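Local coordinates for protein reducing end xylose-releasing exo-oligoxylanase (PDB 5YXT) that probably hydrolyses short xylan oligosaccharides, releasing xylose from their reducing ends, as a member of glycoside hydrolase family 8, at residues N122-D127 with F185-E190; D158-C163 with L207-E212. All coordinates share one frame; numbering follows the deposited sequence.

Contact 1: N122-D127 with F185-E190; sequences NGPAPD and FVPNCE
P124, just before helix 126-143, and P187 of the loop 185-190 meet ring tip to ring tip, CG to CG at 3.8 Å; P124, P126 and P187 share the apolar contact in nearly equal measure. Two residues on from P124, P126 sets its ring against the same loop, its CG lying 4.3 Å from P187 CD. Facing P124 O, V186 CG1 sits beside its own backbone N, and the same methyl leans over one face of the F185 ring, offset toward the rim. The closest approach is P126 CD to F185 O, 3.0 Å, a ring carbon against a carbonyl oxygen. An alanine here, in place of P126, removes the ring's CG and CD, and would probably open a gap beside P187 and loosen the loop's seat on the helix start. Within the loop, C189 N bonds to V186 O at 3.1 Å, closing a type I beta turn with P187 at its second position; C189, at the turn's last position, has been seen in an interchain disulfide in a crystal structure of this protein. On the facing side A125 is the N-cap and P126 the first helical residue. A helix entry with prolines on its approach here packs against a proline-containing type I turn in the glycoside hydrolase family 8 fold.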
ATOM      1  N   ASN C 122      21.335 -22.241 -38.164  1.00 23.54           N
ATOM      2  CA  ASN C 122      20.483 -22.287 -39.346  1.00 26.65           C
ATOM      3  C   ASN C 122      19.004 -22.336 -38.973  1.00 24.76           C
ATOM      4  O   ASN C 122      18.185 -22.837 -39.750  1.00 27.36           O
ATOM      5  CB  ASN C 122      20.864 -23.457 -40.260  1.00 24.83           C
ATOM      6  CG  ASN C 122      20.550 -24.809 -39.655  1.00 26.96           C
ATOM      7  OD1 ASN C 122      20.394 -24.943 -38.441  1.00 24.67           O
ATOM      8  ND2 ASN C 122      20.478 -25.829 -40.506  1.00 24.51           N
ATOM      9  N   GLY C 123      18.650 -21.809 -37.804  1.00 25.89           N
ATOM     10  CA  GLY C 123      17.273 -21.683 -37.390  1.00 25.66           C
ATOM     11  C   GLY C 123      16.980 -20.294 -36.850  1.00 24.43           C
ATOM     12  O   GLY C 123      17.886 -19.551 -36.461  1.00 22.47           O
ATOM     13  N   PRO C 124      15.705 -19.924 -36.816  1.00 25.21           N
ATOM     14  CA  PRO C 124      15.340 -18.554 -36.431  1.00 24.13           C
ATOM     15  C   PRO C 124      14.902 -18.442 -34.983  1.00 23.48           C
ATOM     16  O   PRO C 124      14.775 -19.447 -34.278  1.00 22.81           O
ATOM     17  CB  PRO C 124      14.178 -18.243 -37.374  1.00 25.01           C
ATOM     18  CG  PRO C 124      13.476 -19.587 -37.498  1.00 28.36           C
ATOM     19  CD  PRO C 124      14.537 -20.675 -37.311  1.00 26.01           C
ATOM     20  N   ALA C 125      14.663 -17.217 -34.542  1.00 24.06           N
ATOM     21  CA  ALA C 125      14.020 -16.965 -33.257  1.00 25.11           C
ATOM     22  C   ALA C 125      12.768 -16.150 -33.530  1.00 24.41           C
ATOM     23  O   ALA C 125      12.871 -15.013 -34.026  1.00 24.90           O
ATOM     24  CB  ALA C 125      14.954 -16.232 -32.299  1.00 28.14           C
ATOM     25  N   PRO C 126      11.578 -16.688 -33.257  1.00 20.21           N
ATOM     26  CA  PRO C 126      10.350 -15.989 -33.655  1.00 21.41           C
ATOM     27  C   PRO C 126      10.189 -14.621 -33.029  1.00 19.22           C
ATOM     28  O   PRO C 126       9.503 -13.781 -33.614  1.00 18.69           O
ATOM     29  CB  PRO C 126       9.243 -16.949 -33.198  1.00 18.31           C
ATOM     30  CG  PRO C 126       9.891 -18.290 -33.258  1.00 22.19           C
ATOM     31  CD  PRO C 126      11.312 -18.070 -32.832  1.00 22.42           C
ATOM     32  N   ASP C 127      10.789 -14.361 -31.865  1.00 20.18           N
ATOM     33  CA  ASP C 127      10.632 -13.032 -31.282  1.00 22.00           C
ATOM     34  C   ASP C 127      11.356 -11.979 -32.110  1.00 24.59           C
ATOM     35  O   ASP C 127      10.891 -10.837 -32.201  1.00 20.50           O
ATOM     36  CB  ASP C 127      11.107 -13.011 -29.829  1.00 25.22           C
ATOM     37  CG  ASP C 127      12.495 -13.595 -29.645  1.00 29.08           C
ATOM     38  OD1 ASP C 127      12.930 -14.452 -30.436  1.00 28.16           O
ATOM     39  OD2 ASP C 127      13.148 -13.196 -28.668  1.00 34.00           O
ATOM     40  N   PHE C 185       7.943 -21.431 -29.733  1.00 16.29           N
ATOM     41  CA  PHE C 185       9.312 -21.102 -29.349  1.00 18.34           C
ATOM     42  C   PHE C 185      10.246 -21.105 -30.559  1.00 19.85           C
ATOM     43  O   PHE C 185      11.060 -20.191 -30.735  1.00 19.06           O
ATOM     44  CB  PHE C 185       9.817 -22.070 -28.291  1.00 21.76           C
ATOM     45  CG  PHE C 185      11.287 -21.973 -28.080  1.00 22.17           C
ATOM     46  CD1 PHE C 185      11.846 -20.792 -27.603  1.00 21.35           C
ATOM     47  CD2 PHE C 185      12.117 -23.031 -28.401  1.00 22.97           C
ATOM     48  CE1 PHE C 185      13.211 -20.684 -27.430  1.00 26.88           C
ATOM     49  CE2 PHE C 185      13.492 -22.926 -28.224  1.00 23.86           C
ATOM     50  CZ  PHE C 185      14.035 -21.761 -27.744  1.00 25.09           C
ATOM     51  N   VAL C 186      10.179 -22.155 -31.374  1.00 21.00           N
ATOM     52  CA  VAL C 186      10.789 -22.176 -32.706  1.00 20.38           C
ATOM     53  C   VAL C 186       9.835 -22.894 -33.648  1.00 19.91           C
ATOM     54  O   VAL C 186       8.933 -23.616 -33.201  1.00 21.52           O
ATOM     55  CB  VAL C 186      12.169 -22.875 -32.713  1.00 21.57           C
ATOM     56  CG1 VAL C 186      13.154 -22.180 -31.775  1.00 23.76           C
ATOM     57  CG2 VAL C 186      12.025 -24.341 -32.368  1.00 21.49           C
ATOM     58  N   PRO C 187       9.999 -22.698 -34.963  1.00 18.74           N
ATOM     59  CA  PRO C 187       9.066 -23.329 -35.909  1.00 22.05           C
ATOM     60  C   PRO C 187       8.885 -24.814 -35.681  1.00 21.70           C
ATOM     61  O   PRO C 187       7.773 -25.322 -35.824  1.00 21.62           O
ATOM     62  CB  PRO C 187       9.716 -23.045 -37.273  1.00 21.47           C
ATOM     63  CG  PRO C 187      10.409 -21.770 -37.081  1.00 19.39           C
ATOM     64  CD  PRO C 187      10.918 -21.770 -35.654  1.00 22.63           C
ATOM     65  N   ASN C 188       9.939 -25.516 -35.281  1.00 20.67           N
ATOM     66  CA  ASN C 188       9.896 -26.969 -35.216  1.00 27.66           C
ATOM     67  C   ASN C 188       9.515 -27.501 -33.842  1.00 27.28           C
ATOM     68  O   ASN C 188       9.669 -28.702 -33.597  1.00 30.60           O
ATOM     69  CB  ASN C 188      11.247 -27.543 -35.640  1.00 24.45           C
ATOM     70  CG  ASN C 188      11.430 -27.517 -37.133  1.00 26.23           C
ATOM     71  OD1 ASN C 188      11.867 -26.516 -37.693  1.00 32.95           O
ATOM     72  ND2 ASN C 188      11.095 -28.621 -37.791  1.00 24.16           N
ATOM     73  N   CYS C 189       9.013 -26.655 -32.947  1.00 26.75           N
ATOM     74  CA  CYS C 189       8.644 -27.116 -31.620  1.00 22.80           C
ATOM     75  C   CYS C 189       7.221 -26.697 -31.287  1.00 25.97           C
ATOM     76  O   CYS C 189       6.799 -25.574 -31.589  1.00 27.01           O
ATOM     77  CB  CYS C 189       9.629 -26.595 -30.567  1.00 26.34           C
ATOM     78  SG  CYS C 189      11.217 -27.504 -30.556  1.00 35.44           S
ATOM     79  N   GLU C 190       6.507 -27.603 -30.629  1.00 21.79           N
ATOM     80  CA  GLU C 190       5.124 -27.397 -30.200  1.00 21.56           C
ATOM     81  C   GLU C 190       5.054 -26.996 -28.733  1.00 22.35           C
ATOM     82  O   GLU C 190       4.345 -27.608 -27.930  1.00 20.95           O
ATOM     83  CB  GLU C 190       4.306 -28.653 -30.462  1.00 24.89           C
ATOM     84  CG  GLU C 190       4.231 -29.040 -31.921  1.00 23.98           C
ATOM     85  CD  GLU C 190       2.983 -28.515 -32.600  1.00 33.53           C
ATOM     86  OE1 GLU C 190       2.592 -27.347 -32.354  1.00 28.96           O
ATOM     87  OE2 GLU C 190       2.382 -29.288 -33.377  1.00 42.80           O
TER

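Contact 2: D158-C163 with L207-E212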
ATOM      1  N   ASP C 158       5.836  -9.795 -46.552  1.00 19.61           N
ATOM      2  CA  ASP C 158       6.394 -11.066 -47.015  1.00 21.34           C
ATOM      3  C   ASP C 158       6.880 -11.902 -45.841  1.00 19.95           C
ATOM      4  O   ASP C 158       6.662 -13.122 -45.799  1.00 18.63           O
ATOM      5  CB  ASP C 158       7.540 -10.824 -47.999  1.00 23.21           C
ATOM      6  CG  ASP C 158       7.066 -10.275 -49.326  1.00 27.51           C
ATOM      7  OD1 ASP C 158       5.842 -10.269 -49.575  1.00 28.22           O
ATOM      8  OD2 ASP C 158       7.927  -9.847 -50.121  1.00 29.23           O
ATOM      9  N   LEU C 159       7.549 -11.264 -44.878  1.00 18.58           N
ATOM     10  CA  LEU C 159       7.982 -11.986 -43.687  1.00 19.25           C
ATOM     11  C   LEU C 159       6.787 -12.588 -42.945  1.00 18.94           C
ATOM     12  O   LEU C 159       6.794 -13.773 -42.585  1.00 19.40           O
ATOM     13  CB  LEU C 159       8.771 -11.042 -42.786  1.00 21.29           C
ATOM     14  CG  LEU C 159       9.547 -11.660 -41.633  1.00 25.20           C
ATOM     15  CD1 LEU C 159       8.694 -11.777 -40.381  1.00 31.46           C
ATOM     16  CD2 LEU C 159      10.030 -13.017 -42.062  1.00 24.95           C
ATOM     17  N   LEU C 160       5.754 -11.777 -42.706  1.00 18.20           N
ATOM     18  CA  LEU C 160       4.588 -12.246 -41.960  1.00 18.67           C
ATOM     19  C   LEU C 160       3.876 -13.374 -42.686  1.00 19.32           C
ATOM     20  O   LEU C 160       3.304 -14.257 -42.041  1.00 18.29           O
ATOM     21  CB  LEU C 160       3.624 -11.092 -41.727  1.00 15.38           C
ATOM     22  CG  LEU C 160       4.144 -10.036 -40.760  1.00 17.31           C
ATOM     23  CD1 LEU C 160       3.176  -8.881 -40.730  1.00 16.50           C
ATOM     24  CD2 LEU C 160       4.333 -10.652 -39.362  1.00 17.47           C
ATOM     25  N   ARG C 161       3.896 -13.354 -44.023  1.00 19.25           N
ATOM     26  CA  ARG C 161       3.306 -14.439 -44.796  1.00 20.37           C
ATOM     27  C   ARG C 161       4.058 -15.744 -44.563  1.00 20.43           C
ATOM     28  O   ARG C 161       3.442 -16.792 -44.338  1.00 20.51           O
ATOM     29  CB  ARG C 161       3.282 -14.066 -46.281  1.00 22.47           C
ATOM     30  CG  ARG C 161       2.858 -15.214 -47.140  1.00 23.64           C
ATOM     31  CD  ARG C 161       2.383 -14.695 -48.466  1.00 29.62           C
ATOM     32  NE  ARG C 161       1.279 -15.707 -48.840  1.00 45.48           N
ATOM     33  CZ  ARG C 161       0.124 -15.926 -48.139  1.00 43.33           C
ATOM     34  NH1 ARG C 161      -0.757 -16.841 -48.482  1.00 41.11           N
ATOM     35  NH2 ARG C 161      -0.211 -15.220 -47.082  1.00 39.87           N
ATOM     36  N   THR C 162       5.390 -15.699 -44.615  1.00 19.65           N
ATOM     37  CA  THR C 162       6.198 -16.870 -44.282  1.00 19.50           C
ATOM     38  C   THR C 162       5.869 -17.403 -42.890  1.00 19.28           C
ATOM     39  O   THR C 162       5.752 -18.618 -42.693  1.00 19.71           O
ATOM     40  CB  THR C 162       7.679 -16.500 -44.370  1.00 19.78           C
ATOM     41  OG1 THR C 162       7.960 -15.962 -45.667  1.00 22.77           O
ATOM     42  CG2 THR C 162       8.562 -17.718 -44.115  1.00 24.14           C
ATOM     43  N   CYS C 163       5.741 -16.503 -41.909  1.00 18.58           N
ATOM     44  CA  CYS C 163       5.532 -16.909 -40.520  1.00 21.42           C
ATOM     45  C   CYS C 163       4.276 -17.754 -40.344  1.00 19.88           C
ATOM     46  O   CYS C 163       4.195 -18.564 -39.415  1.00 19.97           O
ATOM     47  CB  CYS C 163       5.453 -15.666 -39.632  1.00 19.01           C
ATOM     48  SG  CYS C 163       7.077 -14.848 -39.408  1.00 25.84           S
ATOM     49  N   LEU C 207      -4.277  -5.483 -39.087  1.00 18.67           N
ATOM     50  CA  LEU C 207      -4.600  -4.362 -39.958  1.00 17.69           C
ATOM     51  C   LEU C 207      -3.693  -4.253 -41.173  1.00 17.87           C
ATOM     52  O   LEU C 207      -4.124  -3.719 -42.195  1.00 19.69           O
ATOM     53  CB  LEU C 207      -4.508  -3.040 -39.189  1.00 21.14           C
ATOM     54  CG  LEU C 207      -5.147  -2.941 -37.812  1.00 23.03           C
ATOM     55  CD1 LEU C 207      -4.484  -1.784 -37.076  1.00 22.11           C
ATOM     56  CD2 LEU C 207      -6.659  -2.749 -37.916  1.00 22.75           C
ATOM     57  N   TRP C 208      -2.440  -4.715 -41.094  1.00 17.56           N
ATOM     58  CA  TRP C 208      -1.442  -4.369 -42.097  1.00 16.82           C
ATOM     59  C   TRP C 208      -0.758  -5.548 -42.772  1.00 19.69           C
ATOM     60  O   TRP C 208       0.033  -5.324 -43.699  1.00 20.07           O
ATOM     61  CB  TRP C 208      -0.354  -3.474 -41.487  1.00 17.15           C
ATOM     62  CG  TRP C 208      -0.882  -2.219 -40.878  1.00 16.21           C
ATOM     63  CD1 TRP C 208      -1.956  -1.485 -41.294  1.00 20.17           C
ATOM     64  CD2 TRP C 208      -0.348  -1.539 -39.744  1.00 18.69           C
ATOM     65  NE1 TRP C 208      -2.130  -0.395 -40.480  1.00 16.90           N
ATOM     66  CE2 TRP C 208      -1.151  -0.402 -39.521  1.00 20.66           C
ATOM     67  CE3 TRP C 208       0.738  -1.779 -38.893  1.00 19.63           C
ATOM     68  CZ2 TRP C 208      -0.906   0.490 -38.484  1.00 19.74           C
ATOM     69  CZ3 TRP C 208       0.980  -0.887 -37.862  1.00 19.65           C
ATOM     70  CH2 TRP C 208       0.165   0.231 -37.669  1.00 20.33           C
ATOM     71  N   ALA C 209      -1.025  -6.781 -42.356  1.00 15.99           N
ATOM     72  CA  ALA C 209      -0.513  -7.922 -43.100  1.00 17.62           C
ATOM     73  C   ALA C 209      -1.242  -8.027 -44.440  1.00 18.07           C
ATOM     74  O   ALA C 209      -2.176  -7.275 -44.727  1.00 19.94           O
ATOM     75  CB  ALA C 209      -0.673  -9.206 -42.287  1.00 17.27           C
ATOM     76  N   TYR C 210      -0.813  -8.973 -45.271  1.00 18.50           N
ATOM     77  CA  TYR C 210      -1.589  -9.305 -46.458  1.00 15.95           C
ATOM     78  C   TYR C 210      -3.029  -9.611 -46.049  1.00 19.87           C
ATOM     79  O   TYR C 210      -3.250 -10.286 -45.032  1.00 17.14           O
ATOM     80  CB  TYR C 210      -0.981 -10.510 -47.184  1.00 19.79           C
ATOM     81  CG  TYR C 210       0.252 -10.166 -47.971  1.00 21.13           C
ATOM     82  CD1 TYR C 210       0.248  -9.103 -48.862  1.00 26.46           C
ATOM     83  CD2 TYR C 210       1.425 -10.881 -47.809  1.00 21.78           C
ATOM     84  CE1 TYR C 210       1.378  -8.772 -49.581  1.00 25.95           C
ATOM     85  CE2 TYR C 210       2.566 -10.559 -48.527  1.00 22.65           C
ATOM     86  CZ  TYR C 210       2.533  -9.505 -49.408  1.00 25.50           C
ATOM     87  OH  TYR C 210       3.658  -9.173 -50.126  1.00 31.80           O
ATOM     88  N   PRO C 211      -4.023  -9.132 -46.804  1.00 20.53           N
ATOM     89  CA  PRO C 211      -5.419  -9.200 -46.332  1.00 20.00           C
ATOM     90  C   PRO C 211      -5.884 -10.581 -45.910  1.00 18.71           C
ATOM     91  O   PRO C 211      -6.629 -10.689 -44.926  1.00 19.57           O
ATOM     92  CB  PRO C 211      -6.203  -8.688 -47.547  1.00 24.67           C
ATOM     93  CG  PRO C 211      -5.259  -7.724 -48.205  1.00 22.98           C
ATOM     94  CD  PRO C 211      -3.897  -8.348 -48.049  1.00 18.24           C
ATOM     95  N   GLU C 212      -5.453 -11.641 -46.604  1.00 20.43           N
ATOM     96  CA  GLU C 212      -5.950 -12.978 -46.298  1.00 23.37           C
ATOM     97  C   GLU C 212      -5.548 -13.459 -44.907  1.00 21.20           C
ATOM     98  O   GLU C 212      -6.224 -14.331 -44.345  1.00 20.35           O
ATOM     99  CB  GLU C 212      -5.464 -13.980 -47.351  1.00 25.91           C
ATOM    100  CG  GLU C 212      -3.950 -14.225 -47.337  1.00 25.58           C
ATOM    101  CD  GLU C 212      -3.170 -13.159 -48.103  1.00 28.58           C
ATOM    102  OE1 GLU C 212      -3.785 -12.172 -48.583  1.00 28.82           O
ATOM    103  OE2 GLU C 212      -1.935 -13.311 -48.230  1.00 31.93           O
TER
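Just past the C-terminal end of helix 199-208, in the link to helix 214-231, Y210 and E212 lean on D158 and R161 of helix 152-165: a contact between a helix and the connection that follows its neighbour. The ring of Y210 is central. Its CG stands beside the backbone N (chi1 -76°), which sends the ring across to the helix, where the hydroxyl donates a short hydrogen bond from OH to D158 OD1 at 2.5 Å. That oxygen is met nearly along its C-O axis and lies in the plane of the ring, at its edge; carboxylate and ring are turned 33° apart. The acid's negative charge would probably strengthen the bond.

One helical turn on, R161 runs past the same ring. Its CB lies in the ring plane beside CD2, and its CD comes to 4.0 Å from Y210 CD2, while the guanidinium ends up almost perpendicular to the ring. CG is anti to the backbone N (chi1 172°), which carries the chain outward to E212. There NH2 approaches E212 OE2 to 2.8 Å, but the oxygen lies over a face of the guanidinium, so the salt bridge rests on charge with no N-H aimed at it. D213 supplies NH2 with a second salt bridge.

On the buried side, L160 CD1 packs against A209 CB at 4.2 Å. W217 of helix 214-231 touches both residues, and A133 of helix 126-143 touches L160. A209, the first residue to leave helical geometry, also gives its carbonyl oxygen to R214 NE. The apolar pair thus faces inward and the ionic pair outward, as suits an inter-helix connection docked on a neighbouring helix in the (alpha/alpha)6 barrel of family 8 glycoside hydrolases.

In the fold
Following the chain from the N terminus, residues 122-127 lead into helix 126-143, and helix 152-165 comes next with residues 158-163. Contact 1 closes when the loop 185-190 returns to the start of helix 126-143. Contact 2 closes later, once helix 199-208 has run its length and residues 207-212 reach back to helix 152-165. The first loop is therefore still open when the second begins, and the two cross. Their centres lie 18 Å apart, with about 6 Å between nearest atoms, so they do not touch. Together they anchor both ends of the segment from 185 to 212 on two successive helices.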